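Local coordinates for protein R.Ecl18kI (PDB 2GB7) that cuts double-stranded DNA at the sequence 5'-CCNGG-3', as a type II restriction endonuclease of the PD-(D/E)XK superfamily that flips nucleotides out of the helix, at residues F45-I53 / F248-M256; L76-R84 / D96-I105. The protein carries 1 engineered substitution. One frame throughout, in Å; residues are numbered along the deposited sequence.

Contact 1. Residues F45-I53 / F248-M256; sequences FLNNPSEYI and FEDMLQSAM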
ATOM      1  N   PHE F  45      25.429  14.180 -13.815  1.00 13.95           N
ATOM      2  CA  PHE F  45      24.332  13.819 -12.935  1.00 13.89           C
ATOM      3  C   PHE F  45      23.620  15.059 -12.414  1.00 13.73           C
ATOM      4  O   PHE F  45      22.412  15.059 -12.217  1.00 13.45           O
ATOM      5  CB  PHE F  45      24.869  12.964 -11.798  1.00 13.44           C
ATOM      6  CG  PHE F  45      25.380  11.643 -12.265  1.00 12.79           C
ATOM      7  CD1 PHE F  45      24.491  10.570 -12.435  1.00 11.75           C
ATOM      8  CD2 PHE F  45      26.728  11.454 -12.554  1.00 12.33           C
ATOM      9  CE1 PHE F  45      24.958   9.337 -12.891  1.00 13.20           C
ATOM     10  CE2 PHE F  45      27.202  10.197 -13.001  1.00 12.02           C
ATOM     11  CZ  PHE F  45      26.308   9.150 -13.185  1.00 13.93           C
ATOM     12  N   LEU F  46      24.395  16.113 -12.193  1.00 14.15           N
ATOM     13  CA  LEU F  46      23.860  17.346 -11.669  1.00 16.15           C
ATOM     14  C   LEU F  46      22.913  17.924 -12.695  1.00 16.20           C
ATOM     15  O   LEU F  46      21.847  18.449 -12.349  1.00 17.81           O
ATOM     16  CB  LEU F  46      25.027  18.314 -11.391  1.00 15.23           C
ATOM     17  CG  LEU F  46      24.769  19.671 -10.762  1.00 20.59           C
ATOM     18  CD1 LEU F  46      23.873  19.529  -9.526  1.00 23.80           C
ATOM     19  CD2 LEU F  46      26.114  20.283 -10.401  1.00 22.21           C
ATOM     20  N   ASN F  47      23.289  17.809 -13.963  1.00 16.51           N
ATOM     21  CA  ASN F  47      22.573  18.488 -15.025  1.00 17.50           C
ATOM     22  C   ASN F  47      21.485  17.669 -15.645  1.00 17.39           C
ATOM     23  O   ASN F  47      20.524  18.246 -16.152  1.00 18.73           O
ATOM     24  CB  ASN F  47      23.522  18.974 -16.131  1.00 18.36           C
ATOM     25  CG  ASN F  47      24.461  20.056 -15.664  1.00 20.08           C
ATOM     26  OD1 ASN F  47      24.136  20.865 -14.785  1.00 24.67           O
ATOM     27  ND2 ASN F  47      25.641  20.082 -16.254  1.00 22.50           N
ATOM     28  N   ASN F  48      21.609  16.336 -15.588  1.00 15.79           N
ATOM     29  CA  ASN F  48      20.738  15.442 -16.364  1.00 14.35           C
ATOM     30  C   ASN F  48      20.028  14.408 -15.491  1.00 12.93           C
ATOM     31  O   ASN F  48      19.809  13.281 -15.950  1.00 12.94           O
ATOM     32  CB  ASN F  48      21.522  14.612 -17.406  1.00 15.43           C
ATOM     33  CG  ASN F  48      22.219  15.462 -18.451  1.00 17.66           C
ATOM     34  OD1 ASN F  48      21.713  15.623 -19.564  1.00 21.84           O
ATOM     35  ND2 ASN F  48      23.361  16.033 -18.092  1.00 19.50           N
ATOM     36  N   PRO F  49      19.611  14.772 -14.284  1.00 12.36           N
ATOM     37  CA  PRO F  49      19.014  13.696 -13.456  1.00 11.53           C
ATOM     38  C   PRO F  49      17.753  13.033 -13.971  1.00 10.49           C
ATOM     39  O   PRO F  49      17.571  11.803 -13.867  1.00  9.42           O
ATOM     40  CB  PRO F  49      18.823  14.369 -12.094  1.00 12.59           C
ATOM     41  CG  PRO F  49      18.706  15.828 -12.395  1.00 11.94           C
ATOM     42  CD  PRO F  49      19.583  16.068 -13.600  1.00 12.29           C
ATOM     43  N   SER F  50      16.843  13.837 -14.516  1.00 11.13           N
ATOM     44  CA  SER F  50      15.577  13.251 -14.979  1.00  9.89           C
ATOM     45  C   SER F  50      15.794  12.248 -16.088  1.00 11.06           C
ATOM     46  O   SER F  50      15.187  11.181 -16.117  1.00  9.98           O
ATOM     47  CB  SER F  50      14.558  14.294 -15.427  1.00 11.12           C
ATOM     48  OG  SER F  50      14.149  15.115 -14.349  1.00 10.74           O
ATOM     49  N   GLU F  51      16.669  12.626 -17.014  1.00 10.57           N
ATOM     50  CA  GLU F  51      17.000  11.748 -18.120  1.00 11.04           C
ATOM     51  C   GLU F  51      17.637  10.461 -17.649  1.00 10.47           C
ATOM     52  O   GLU F  51      17.295   9.390 -18.149  1.00 11.79           O
ATOM     53  CB  GLU F  51      17.928  12.472 -19.096  1.00 10.95           C
ATOM     54  CG  GLU F  51      17.253  13.638 -19.823  0.50 10.83           C
ATOM     55  CD  GLU F  51      17.152  14.897 -18.967  0.50 11.30           C
ATOM     56  OE1 GLU F  51      17.665  14.910 -17.821  0.50  8.63           O
ATOM     57  OE2 GLU F  51      16.578  15.903 -19.447  0.50 11.28           O
ATOM     58  N   TYR F  52      18.566  10.576 -16.706  1.00 10.77           N
ATOM     59  CA  TYR F  52      19.249   9.433 -16.150  1.00 10.09           C
ATOM     60  C   TYR F  52      18.228   8.484 -15.491  1.00 10.05           C
ATOM     61  O   TYR F  52      18.226   7.270 -15.740  1.00 10.11           O
ATOM     62  CB  TYR F  52      20.346   9.888 -15.183  1.00 10.87           C
ATOM     63  CG  TYR F  52      20.658   8.878 -14.130  1.00 11.55           C
ATOM     64  CD1 TYR F  52      21.595   7.857 -14.349  1.00 12.93           C
ATOM     65  CD2 TYR F  52      19.988   8.916 -12.911  1.00 12.13           C
ATOM     66  CE1 TYR F  52      21.854   6.908 -13.364  1.00 11.08           C
ATOM     67  CE2 TYR F  52      20.222   7.968 -11.941  1.00 10.36           C
ATOM     68  CZ  TYR F  52      21.170   6.999 -12.164  1.00 12.27           C
ATOM     69  OH  TYR F  52      21.380   6.043 -11.206  1.00 11.66           O
ATOM     70  N   ILE F  53      17.334   9.049 -14.680  1.00  9.53           N
ATOM     71  CA  ILE F  53      16.336   8.239 -13.976  1.00 10.12           C
ATOM     72  C   ILE F  53      15.441   7.456 -14.939  1.00 10.66           C
ATOM     73  O   ILE F  53      15.253   6.249 -14.775  1.00 10.65           O
ATOM     74  CB  ILE F  53      15.483   9.132 -13.057  1.00 10.19           C
ATOM     75  CG1 ILE F  53      16.336   9.613 -11.890  1.00 11.73           C
ATOM     76  CG2 ILE F  53      14.236   8.377 -12.556  1.00 11.05           C
ATOM     77  CD1 ILE F  53      15.744  10.814 -11.134  1.00 10.81           C
ATOM     78  N   PHE F 248      13.815  16.830 -10.437  1.00  8.20           N
ATOM     79  CA  PHE F 248      15.084  16.297  -9.937  1.00  7.96           C
ATOM     80  C   PHE F 248      16.235  17.266 -10.165  1.00  7.66           C
ATOM     81  O   PHE F 248      17.158  17.318  -9.377  1.00  8.90           O
ATOM     82  CB  PHE F 248      15.391  14.959 -10.571  1.00  8.74           C
ATOM     83  CG  PHE F 248      14.456  13.891 -10.108  1.00  7.05           C
ATOM     84  CD1 PHE F 248      14.551  13.408  -8.820  1.00  7.34           C
ATOM     85  CD2 PHE F 248      13.446  13.422 -10.931  1.00  8.09           C
ATOM     86  CE1 PHE F 248      13.644  12.385  -8.383  1.00  6.29           C
ATOM     87  CE2 PHE F 248      12.552  12.449 -10.500  1.00  8.45           C
ATOM     88  CZ  PHE F 248      12.652  11.948  -9.229  1.00  7.80           C
ATOM     89  N   GLU F 249      16.153  18.030 -11.242  1.00  8.25           N
ATOM     90  CA  GLU F 249      17.178  19.038 -11.501  1.00  8.57           C
ATOM     91  C   GLU F 249      17.288  20.090 -10.387  1.00  8.40           C
ATOM     92  O   GLU F 249      18.395  20.460  -9.971  1.00 10.16           O
ATOM     93  CB  GLU F 249      16.888  19.670 -12.855  1.00  8.70           C
ATOM     94  CG  GLU F 249      17.330  18.813 -14.042  1.00 10.04           C
ATOM     95  CD  GLU F 249      16.472  17.565 -14.327  1.00 10.83           C
ATOM     96  OE1 GLU F 249      15.385  17.379 -13.727  1.00 10.71           O
ATOM     97  OE2 GLU F 249      16.894  16.784 -15.220  1.00  9.60           O
ATOM     98  N   ASP F 250      16.130  20.563  -9.925  1.00  8.72           N
ATOM     99  CA  ASP F 250      16.014  21.527  -8.843  1.00  9.63           C
ATOM    100  C   ASP F 250      16.623  20.919  -7.585  1.00 10.05           C
ATOM    101  O   ASP F 250      17.463  21.553  -6.905  1.00 10.30           O
ATOM    102  CB  ASP F 250      14.543  21.857  -8.576  1.00 10.32           C
ATOM    103  CG  ASP F 250      13.854  22.566  -9.717  1.00 12.56           C
ATOM    104  OD1 ASP F 250      14.523  23.304 -10.496  1.00 15.49           O
ATOM    105  OD2 ASP F 250      12.596  22.457  -9.792  1.00 14.70           O
ATOM    106  N   MET F 251      16.208  19.690  -7.283  1.00  9.74           N
ATOM    107  CA  MET F 251      16.680  18.977  -6.105  1.00 10.49           C
ATOM    108  C   MET F 251      18.187  18.818  -6.102  1.00  9.80           C
ATOM    109  O   MET F 251      18.832  19.054  -5.083  1.00 10.90           O
ATOM    110  CB  MET F 251      16.015  17.603  -5.964  1.00 11.27           C
ATOM    111  CG  MET F 251      16.357  16.978  -4.618  1.00 12.68           C
ATOM    112  SD  MET F 251      15.565  15.358  -4.464  1.00 15.15           S
ATOM    113  CE  MET F 251      16.641  14.388  -5.485  1.00 13.61           C
ATOM    114  N   LEU F 252      18.760  18.403  -7.230  1.00  9.52           N
ATOM    115  CA  LEU F 252      20.212  18.203  -7.312  1.00 10.84           C
ATOM    116  C   LEU F 252      20.991  19.501  -7.127  1.00 11.11           C
ATOM    117  O   LEU F 252      22.046  19.528  -6.491  1.00 10.87           O
ATOM    118  CB  LEU F 252      20.595  17.526  -8.619  1.00 11.89           C
ATOM    119  CG  LEU F 252      20.674  16.003  -8.543  1.00 12.56           C
ATOM    120  CD1 LEU F 252      21.911  15.567  -7.739  1.00 15.25           C
ATOM    121  CD2 LEU F 252      19.402  15.323  -7.916  1.00 14.10           C
ATOM    122  N   GLN F 253      20.448  20.569  -7.661  1.00 10.16           N
ATOM    123  CA  GLN F 253      21.078  21.870  -7.498  1.00 11.53           C
ATOM    124  C   GLN F 253      21.108  22.238  -6.011  1.00 10.72           C
ATOM    125  O   GLN F 253      22.138  22.673  -5.488  1.00 11.40           O
ATOM    126  CB  GLN F 253      20.321  22.909  -8.293  1.00 12.76           C
ATOM    127  CG  GLN F 253      21.027  24.243  -8.276  1.00 16.11           C
ATOM    128  CD  GLN F 253      22.451  24.168  -8.863  1.00 20.84           C
ATOM    129  OE1 GLN F 253      22.695  23.493  -9.869  0.50 22.93           O
ATOM    130  NE2 GLN F 253      23.391  24.886  -8.233  0.50 23.30           N
ATOM    131  N   SER F 254      19.987  22.024  -5.328  1.00 10.14           N
ATOM    132  CA  SER F 254      19.923  22.304  -3.886  1.00 12.23           C
ATOM    133  C   SER F 254      20.888  21.400  -3.114  1.00 12.77           C
ATOM    134  O   SER F 254      21.602  21.863  -2.223  1.00 13.21           O
ATOM    135  CB  SER F 254      18.482  22.113  -3.402  1.00 12.41           C
ATOM    136  OG  SER F 254      17.679  23.133  -3.985  1.00 15.04           O
ATOM    137  N   ALA F 255      20.965  20.123  -3.496  1.00 11.00           N
ATOM    138  CA  ALA F 255      21.850  19.195  -2.786  1.00 11.67           C
ATOM    139  C   ALA F 255      23.291  19.594  -2.965  1.00 12.82           C
ATOM    140  O   ALA F 255      24.080  19.552  -2.025  1.00 13.88           O
ATOM    141  CB  ALA F 255      21.642  17.745  -3.273  1.00 12.73           C
ATOM    142  N   MET F 256      23.623  20.025  -4.176  1.00 11.63           N
ATOM    143  CA  MET F 256      24.991  20.377  -4.499  1.00 13.84           C
ATOM    144  C   MET F 256      25.363  21.622  -3.718  1.00 13.79           C
ATOM    145  O   MET F 256      26.449  21.688  -3.128  1.00 13.71           O
ATOM    146  CB  MET F 256      25.131  20.629  -5.992  1.00 14.16           C
ATOM    147  CG  MET F 256      26.562  20.872  -6.422  1.00 17.70           C
ATOM    148  SD  MET F 256      27.698  19.525  -6.033  1.00 24.74           S
ATOM    149  CE  MET F 256      29.280  20.362  -6.242  1.00 25.42           C
TER
HETATM  150  O   HOH W   1      20.618  20.524 -11.521  1.00 32.67           O
HETATM  151  O   HOH W   2      17.364  17.788 -17.532  1.00 31.91           O
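Ser50 OG, at the start of the long helix 49-77, donates to the syn lone pair of Glu249 OE1 at 2.7 Å, while Ser50 N reaches Glu249 OE2 at 3.0 Å from above the carboxylate plane. The first turn of a helix has amide N-H groups without a helical acceptor; glutamate is long enough to span the gap, and its bend at chi2 (73°) turns the carboxylate back toward Ser50 N. The bend also lays the carboxylate against Pro49, whose CD lies 3.2 Å from Glu249 OE2; proline suits this place, lacking an N-H to satisfy. Ser50 OG is itself met by Val232 N.

On the buried side, Ile53 CD1 sits over the centre of the Phe248 ring in a CH-pi contact, 3.4 Å from the centroid, and Ser50 OG lies at the ring's edge. At the other end Leu46, with CG anti to the backbone N (chi1 -177°), puts CD1 3.5 Å from Leu252 O and packs it on Leu252 CB and Met256 CB. Beside it a water donates to both Leu46 O and Glu249 O, bridging two helices.

Glu51 OE1 stands 3.3 Å from Glu249 OE2, the carboxylate planes perpendicular. Ser50's donors, the positive end of helix 49-77 and a water within reach of both carboxylates probably offset this repulsion, although the proximity could raise either acid's proton affinity.

Contact 2. Residues L76-R84 / D96-I105; sequences LSYLIDEER and DFTMEYPTHI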
ATOM      1  N   LEU F  76       5.004 -22.436 -14.167  1.00 17.10           N
ATOM      2  CA  LEU F  76       3.759 -23.080 -14.571  1.00 17.56           C
ATOM      3  C   LEU F  76       3.987 -24.490 -15.099  1.00 18.10           C
ATOM      4  O   LEU F  76       3.114 -25.352 -15.001  1.00 18.14           O
ATOM      5  CB  LEU F  76       3.043 -22.243 -15.631  1.00 17.77           C
ATOM      6  CG  LEU F  76       2.363 -20.959 -15.152  1.00 18.51           C
ATOM      7  CD1 LEU F  76       1.821 -20.137 -16.334  1.00 20.71           C
ATOM      8  CD2 LEU F  76       1.249 -21.272 -14.157  1.00 18.50           C
ATOM      9  N   SER F  77       5.158 -24.749 -15.657  1.00 18.53           N
ATOM     10  CA  SER F  77       5.339 -26.062 -16.287  1.00 19.83           C
ATOM     11  C   SER F  77       5.518 -27.198 -15.242  1.00 20.21           C
ATOM     12  O   SER F  77       5.312 -28.387 -15.542  1.00 18.63           O
ATOM     13  CB  SER F  77       6.430 -25.973 -17.351  1.00 21.14           C
ATOM     14  OG  SER F  77       6.126 -24.891 -18.230  1.00 23.50           O
ATOM     15  N   TYR F  78       5.815 -26.811 -14.000  1.00 21.21           N
ATOM     16  CA  TYR F  78       5.844 -27.735 -12.856  1.00 22.50           C
ATOM     17  C   TYR F  78       4.481 -28.309 -12.454  1.00 22.81           C
ATOM     18  O   TYR F  78       4.407 -29.224 -11.624  1.00 22.73           O
ATOM     19  CB  TYR F  78       6.414 -27.036 -11.635  1.00 23.61           C
ATOM     20  CG  TYR F  78       7.913 -27.008 -11.541  1.00 25.12           C
ATOM     21  CD1 TYR F  78       8.623 -25.887 -11.957  1.00 27.05           C
ATOM     22  CD2 TYR F  78       8.624 -28.084 -10.996  1.00 26.56           C
ATOM     23  CE1 TYR F  78      10.002 -25.826 -11.849  1.00 28.31           C
ATOM     24  CE2 TYR F  78      10.012 -28.039 -10.884  1.00 29.18           C
ATOM     25  CZ  TYR F  78      10.692 -26.894 -11.313  1.00 29.68           C
ATOM     26  OH  TYR F  78      12.059 -26.809 -11.222  1.00 32.10           O
ATOM     27  N   LEU F  79       3.402 -27.756 -12.995  1.00 22.91           N
ATOM     28  CA  LEU F  79       2.080 -28.276 -12.678  1.00 24.08           C
ATOM     29  C   LEU F  79       1.452 -29.064 -13.835  1.00 23.50           C
ATOM     30  O   LEU F  79       0.371 -29.641 -13.684  1.00 24.34           O
ATOM     31  CB  LEU F  79       1.095 -27.152 -12.379  1.00 24.41           C
ATOM     32  CG  LEU F  79       1.491 -26.081 -11.364  1.00 26.43           C
ATOM     33  CD1 LEU F  79       0.424 -24.970 -11.402  1.00 26.04           C
ATOM     34  CD2 LEU F  79       1.668 -26.653  -9.966  1.00 25.70           C
ATOM     35  N   ILE F  80       2.106 -29.065 -14.990  1.00 23.62           N
ATOM     36  CA  ILE F  80       1.614 -29.870 -16.107  1.00 23.66           C
ATOM     37  C   ILE F  80       1.723 -31.355 -15.759  1.00 24.60           C
ATOM     38  O   ILE F  80       2.775 -31.831 -15.324  1.00 24.78           O
ATOM     39  CB  ILE F  80       2.337 -29.568 -17.435  1.00 23.89           C
ATOM     40  CG1 ILE F  80       2.238 -28.090 -17.785  1.00 22.26           C
ATOM     41  CG2 ILE F  80       1.685 -30.355 -18.568  1.00 20.28           C
ATOM     42  CD1 ILE F  80       3.064 -27.697 -19.000  1.00 24.66           C
ATOM     43  N   ASP F  81       0.621 -32.081 -15.964  1.00 25.46           N
ATOM     44  CA  ASP F  81       0.501 -33.460 -15.538  1.00 25.34           C
ATOM     45  C   ASP F  81       0.227 -34.296 -16.783  1.00 25.96           C
ATOM     46  O   ASP F  81      -0.894 -34.317 -17.303  1.00 25.22           O
ATOM     47  CB  ASP F  81      -0.634 -33.578 -14.514  1.00 25.41           C
ATOM     48  CG  ASP F  81      -0.720 -34.958 -13.855  1.00 26.12           C
ATOM     49  OD1 ASP F  81      -0.305 -35.965 -14.455  1.00 23.37           O
ATOM     50  OD2 ASP F  81      -1.235 -35.018 -12.715  1.00 28.11           O
ATOM     51  N   GLU F  82       1.276 -34.948 -17.270  1.00 26.50           N
ATOM     52  CA  GLU F  82       1.202 -35.727 -18.497  1.00 27.91           C
ATOM     53  C   GLU F  82       0.254 -36.905 -18.352  1.00 28.35           C
ATOM     54  O   GLU F  82      -0.560 -37.148 -19.250  1.00 29.20           O
ATOM     55  CB  GLU F  82       2.603 -36.168 -18.940  1.00 27.81           C
ATOM     56  CG  GLU F  82       2.678 -37.223 -20.060  1.00 29.18           C
ATOM     57  CD  GLU F  82       1.757 -36.964 -21.257  1.00 30.59           C
ATOM     58  OE1 GLU F  82       1.350 -35.810 -21.501  1.00 32.03           O
ATOM     59  OE2 GLU F  82       1.438 -37.943 -21.961  1.00 31.44           O
ATOM     60  N   GLU F  83       0.340 -37.622 -17.232  1.00 28.81           N
ATOM     61  CA  GLU F  83      -0.476 -38.834 -17.041  1.00 29.01           C
ATOM     62  C   GLU F  83      -1.954 -38.466 -17.004  1.00 29.02           C
ATOM     63  O   GLU F  83      -2.811 -39.217 -17.472  1.00 28.36           O
ATOM     64  CB  GLU F  83      -0.089 -39.571 -15.751  1.00 29.45           C
ATOM     65  CG  GLU F  83       1.167 -40.430 -15.855  1.00 29.24           C
ATOM     66  N   ARG F  84      -2.227 -37.290 -16.444  1.00 28.16           N
ATOM     67  CA  ARG F  84      -3.564 -36.737 -16.360  1.00 28.23           C
ATOM     68  C   ARG F  84      -4.161 -36.401 -17.731  1.00 28.45           C
ATOM     69  O   ARG F  84      -5.299 -36.770 -18.031  1.00 29.10           O
ATOM     70  CB  ARG F  84      -3.530 -35.479 -15.489  1.00 28.12           C
ATOM     71  CG  ARG F  84      -4.846 -35.145 -14.862  1.00 28.13           C
ATOM     72  CD  ARG F  84      -4.781 -33.848 -14.080  1.00 27.17           C
ATOM     73  NE  ARG F  84      -6.046 -33.132 -14.203  1.00 27.62           N
ATOM     74  CZ  ARG F  84      -7.166 -33.459 -13.568  1.00 29.61           C
ATOM     75  NH1 ARG F  84      -7.205 -34.499 -12.735  1.00 31.30           N
ATOM     76  NH2 ARG F  84      -8.261 -32.744 -13.768  1.00 29.01           N
ATOM     77  N   ASP F  96      -8.884 -27.925 -18.802  1.00 19.44           N
ATOM     78  CA  ASP F  96      -8.589 -28.622 -17.558  1.00 20.06           C
ATOM     79  C   ASP F  96      -7.517 -27.883 -16.772  1.00 19.71           C
ATOM     80  O   ASP F  96      -7.654 -27.652 -15.577  1.00 19.71           O
ATOM     81  CB  ASP F  96      -8.109 -30.039 -17.871  1.00 20.93           C
ATOM     82  CG  ASP F  96      -7.865 -30.863 -16.619  1.00 23.14           C
ATOM     83  OD1 ASP F  96      -8.852 -31.203 -15.930  1.00 24.48           O
ATOM     84  OD2 ASP F  96      -6.687 -31.181 -16.341  1.00 24.02           O
ATOM     85  N   PHE F  97      -6.445 -27.512 -17.453  1.00 19.31           N
ATOM     86  CA  PHE F  97      -5.406 -26.710 -16.823  1.00 19.38           C
ATOM     87  C   PHE F  97      -6.009 -25.478 -16.166  1.00 19.36           C
ATOM     88  O   PHE F  97      -5.692 -25.170 -15.010  1.00 19.77           O
ATOM     89  CB  PHE F  97      -4.368 -26.314 -17.859  1.00 19.58           C
ATOM     90  CG  PHE F  97      -3.134 -25.717 -17.275  1.00 18.64           C
ATOM     91  CD1 PHE F  97      -2.167 -26.529 -16.691  1.00 19.38           C
ATOM     92  CD2 PHE F  97      -2.923 -24.345 -17.334  1.00 19.84           C
ATOM     93  CE1 PHE F  97      -0.999 -25.970 -16.161  1.00 20.37           C
ATOM     94  CE2 PHE F  97      -1.772 -23.776 -16.792  1.00 19.26           C
ATOM     95  CZ  PHE F  97      -0.802 -24.595 -16.215  1.00 18.45           C
ATOM     96  N   THR F  98      -6.864 -24.758 -16.895  1.00 19.44           N
ATOM     97  CA  THR F  98      -7.478 -23.536 -16.360  1.00 19.70           C
ATOM     98  C   THR F  98      -8.417 -23.822 -15.184  1.00 20.97           C
ATOM     99  O   THR F  98      -8.743 -22.909 -14.409  1.00 21.59           O
ATOM    100  CB  THR F  98      -8.246 -22.725 -17.438  1.00 19.25           C
ATOM    101  OG1 THR F  98      -9.305 -23.528 -17.985  1.00 18.80           O
ATOM    102  CG2 THR F  98      -7.317 -22.276 -18.573  1.00 18.98           C
ATOM    103  N   MET F  99      -8.839 -25.080 -15.056  1.00 22.08           N
ATOM    104  CA  MET F  99      -9.775 -25.484 -13.996  1.00 22.71           C
ATOM    105  C   MET F  99      -9.131 -26.135 -12.767  1.00 22.32           C
ATOM    106  O   MET F  99      -9.613 -25.941 -11.648  1.00 21.70           O
ATOM    107  CB  MET F  99     -10.873 -26.401 -14.551  1.00 23.63           C
ATOM    108  CG  MET F  99     -11.697 -25.793 -15.687  1.00 25.72           C
ATOM    109  SD  MET F  99     -13.293 -26.596 -15.892  1.00 30.03           S
ATOM    110  CE  MET F  99     -13.913 -26.295 -14.214  1.00 30.32           C
ATOM    111  N   GLU F 100      -8.068 -26.915 -12.971  1.00 22.11           N
ATOM    112  CA  GLU F 100      -7.463 -27.701 -11.890  1.00 22.87           C
ATOM    113  C   GLU F 100      -6.493 -26.922 -11.006  1.00 22.34           C
ATOM    114  O   GLU F 100      -6.291 -27.284  -9.849  1.00 22.35           O
ATOM    115  CB  GLU F 100      -6.731 -28.919 -12.441  1.00 22.67           C
ATOM    116  CG  GLU F 100      -6.848 -30.168 -11.572  1.00 28.06           C
ATOM    117  CD  GLU F 100      -8.290 -30.560 -11.252  1.00 31.66           C
ATOM    118  OE1 GLU F 100      -9.238 -29.901 -11.734  1.00 32.92           O
ATOM    119  OE2 GLU F 100      -8.479 -31.551 -10.501  1.00 36.88           O
ATOM    120  N   TYR F 101      -5.874 -25.881 -11.550  1.00 22.69           N
ATOM    121  CA  TYR F 101      -4.841 -25.177 -10.768  1.00 22.88           C
ATOM    122  C   TYR F 101      -5.102 -23.695 -10.481  1.00 23.95           C
ATOM    123  O   TYR F 101      -4.158 -22.911 -10.517  1.00 23.13           O
ATOM    124  CB  TYR F 101      -3.451 -25.370 -11.413  1.00 22.88           C
ATOM    125  CG  TYR F 101      -3.232 -26.781 -11.918  1.00 22.72           C
ATOM    126  CD1 TYR F 101      -3.444 -27.091 -13.256  1.00 23.83           C
ATOM    127  CD2 TYR F 101      -2.836 -27.807 -11.054  1.00 23.34           C
ATOM    128  CE1 TYR F 101      -3.269 -28.387 -13.731  1.00 25.04           C
ATOM    129  CE2 TYR F 101      -2.667 -29.130 -11.525  1.00 24.70           C
ATOM    130  CZ  TYR F 101      -2.875 -29.401 -12.868  1.00 25.59           C
ATOM    131  OH  TYR F 101      -2.719 -30.685 -13.382  1.00 27.17           O
ATOM    132  N   PRO F 102      -6.348 -23.312 -10.115  1.00 24.80           N
ATOM    133  CA  PRO F 102      -6.587 -21.875 -10.036  1.00 25.15           C
ATOM    134  C   PRO F 102      -5.841 -21.243  -8.891  1.00 24.73           C
ATOM    135  O   PRO F 102      -5.372 -20.104  -9.032  1.00 24.05           O
ATOM    136  CB  PRO F 102      -8.100 -21.774  -9.770  1.00 25.78           C
ATOM    137  CG  PRO F 102      -8.654 -23.089 -10.007  1.00 25.69           C
ATOM    138  CD  PRO F 102      -7.554 -24.055  -9.723  1.00 25.94           C
ATOM    139  N   THR F 103      -5.731 -21.938  -7.758  1.00 23.71           N
ATOM    140  CA  THR F 103      -5.022 -21.325  -6.612  1.00 23.21           C
ATOM    141  C   THR F 103      -3.534 -21.230  -6.926  1.00 22.07           C
ATOM    142  O   THR F 103      -2.888 -20.232  -6.596  1.00 21.37           O
ATOM    143  CB  THR F 103      -5.246 -22.116  -5.314  1.00 23.71           C
ATOM    144  OG1 THR F 103      -6.652 -22.345  -5.148  1.00 25.06           O
ATOM    145  CG2 THR F 103      -4.702 -21.404  -4.108  1.00 25.35           C
ATOM    146  N   HIS F 104      -3.003 -22.267  -7.571  1.00 20.72           N
ATOM    147  CA  HIS F 104      -1.607 -22.318  -8.002  1.00 19.64           C
ATOM    148  C   HIS F 104      -1.238 -21.146  -8.908  1.00 19.19           C
ATOM    149  O   HIS F 104      -0.273 -20.425  -8.638  1.00 18.40           O
ATOM    150  CB  HIS F 104      -1.335 -23.626  -8.757  1.00 19.84           C
ATOM    151  CG  HIS F 104      -1.531 -24.855  -7.930  1.00 20.65           C
ATOM    152  ND1 HIS F 104      -2.766 -25.441  -7.759  1.00 23.98           N
ATOM    153  CD2 HIS F 104      -0.647 -25.625  -7.253  1.00 21.08           C
ATOM    154  CE1 HIS F 104      -2.634 -26.530  -7.019  1.00 23.82           C
ATOM    155  NE2 HIS F 104      -1.360 -26.659  -6.691  1.00 25.32           N
ATOM    156  N   ILE F 105      -2.004 -20.979  -9.985  1.00 18.55           N
ATOM    157  CA  ILE F 105      -1.750 -19.948 -10.993  1.00 17.94           C
ATOM    158  C   ILE F 105      -1.878 -18.584 -10.340  1.00 17.85           C
ATOM    159  O   ILE F 105      -1.013 -17.706 -10.512  1.00 17.78           O
ATOM    160  CB  ILE F 105      -2.737 -20.080 -12.175  1.00 17.95           C
ATOM    161  CG1 ILE F 105      -2.466 -21.386 -12.914  1.00 17.56           C
ATOM    162  CG2 ILE F 105      -2.583 -18.921 -13.164  1.00 18.29           C
ATOM    163  CD1 ILE F 105      -3.469 -21.679 -14.031  1.00 16.48           C
TER
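The ring of Tyr101 is sandwiched, with Leu79 CB over the centre of one face, 4.3 Å from the centroid in a CH-pi contact, and Glu100 CB over the opposite face. The Arg84 guanidinium has Asp96 at its edge and the Glu100 carboxylate nearly parallel (14°) over one face, held by charge alone, with no N-H pointing at OE2. This salt-bridge network lies in the helical connection, with helices 82-85 and 90-100, that joins helix 49-77 to helix 102-134.

Leu79 belongs to the type I beta turn from Ser77 to Ile80 that leads out of helix 49-77. Its branched end suits the place: while CB covers Tyr101, CD1 goes on to His104 CB (3.4 Å) and CD2 to the His104 ring. Phe9 and Leu4 also touch Leu79, and His104 NE2 is bonded to Leu4 O. Farther in, Leu76 CD2 packs on Ile105 CG1 at 3.9 Å, and Ile80 CG1 reaches Phe97 CE1. Ile105 and Phe97 also pack against the second subunit.

Asp81 caps helix 82-85, its OD1 accepting from Arg84 N. The Arg84 chain bends at chi3 (145°), turning NE to Asp96 OD2 at 3.0 Å and NH2 to OD1 at 2.7 Å, each acceptor using its syn lone pair.

Overall arrangement
Helix 49-77 ties the two contacts together: contact 1 holds its first turn, and contact 2 its last residues and the loop that follows. Their centres lie 49 Å apart, on opposite sides of the chain's centre, and their nearest atoms are about 29 Å apart. Contact 1 packs the start of the helix against helix 248-259, which follows strand 245-247, outermost of the mixed sheet within this chain. Contact 2 lies at the far end, where the chain turns back into helix 102-134 and meets the second subunit. Neither touches the DNA: its nearest atoms are about 8 Å from contact 1 and about 9 Å from contact 2.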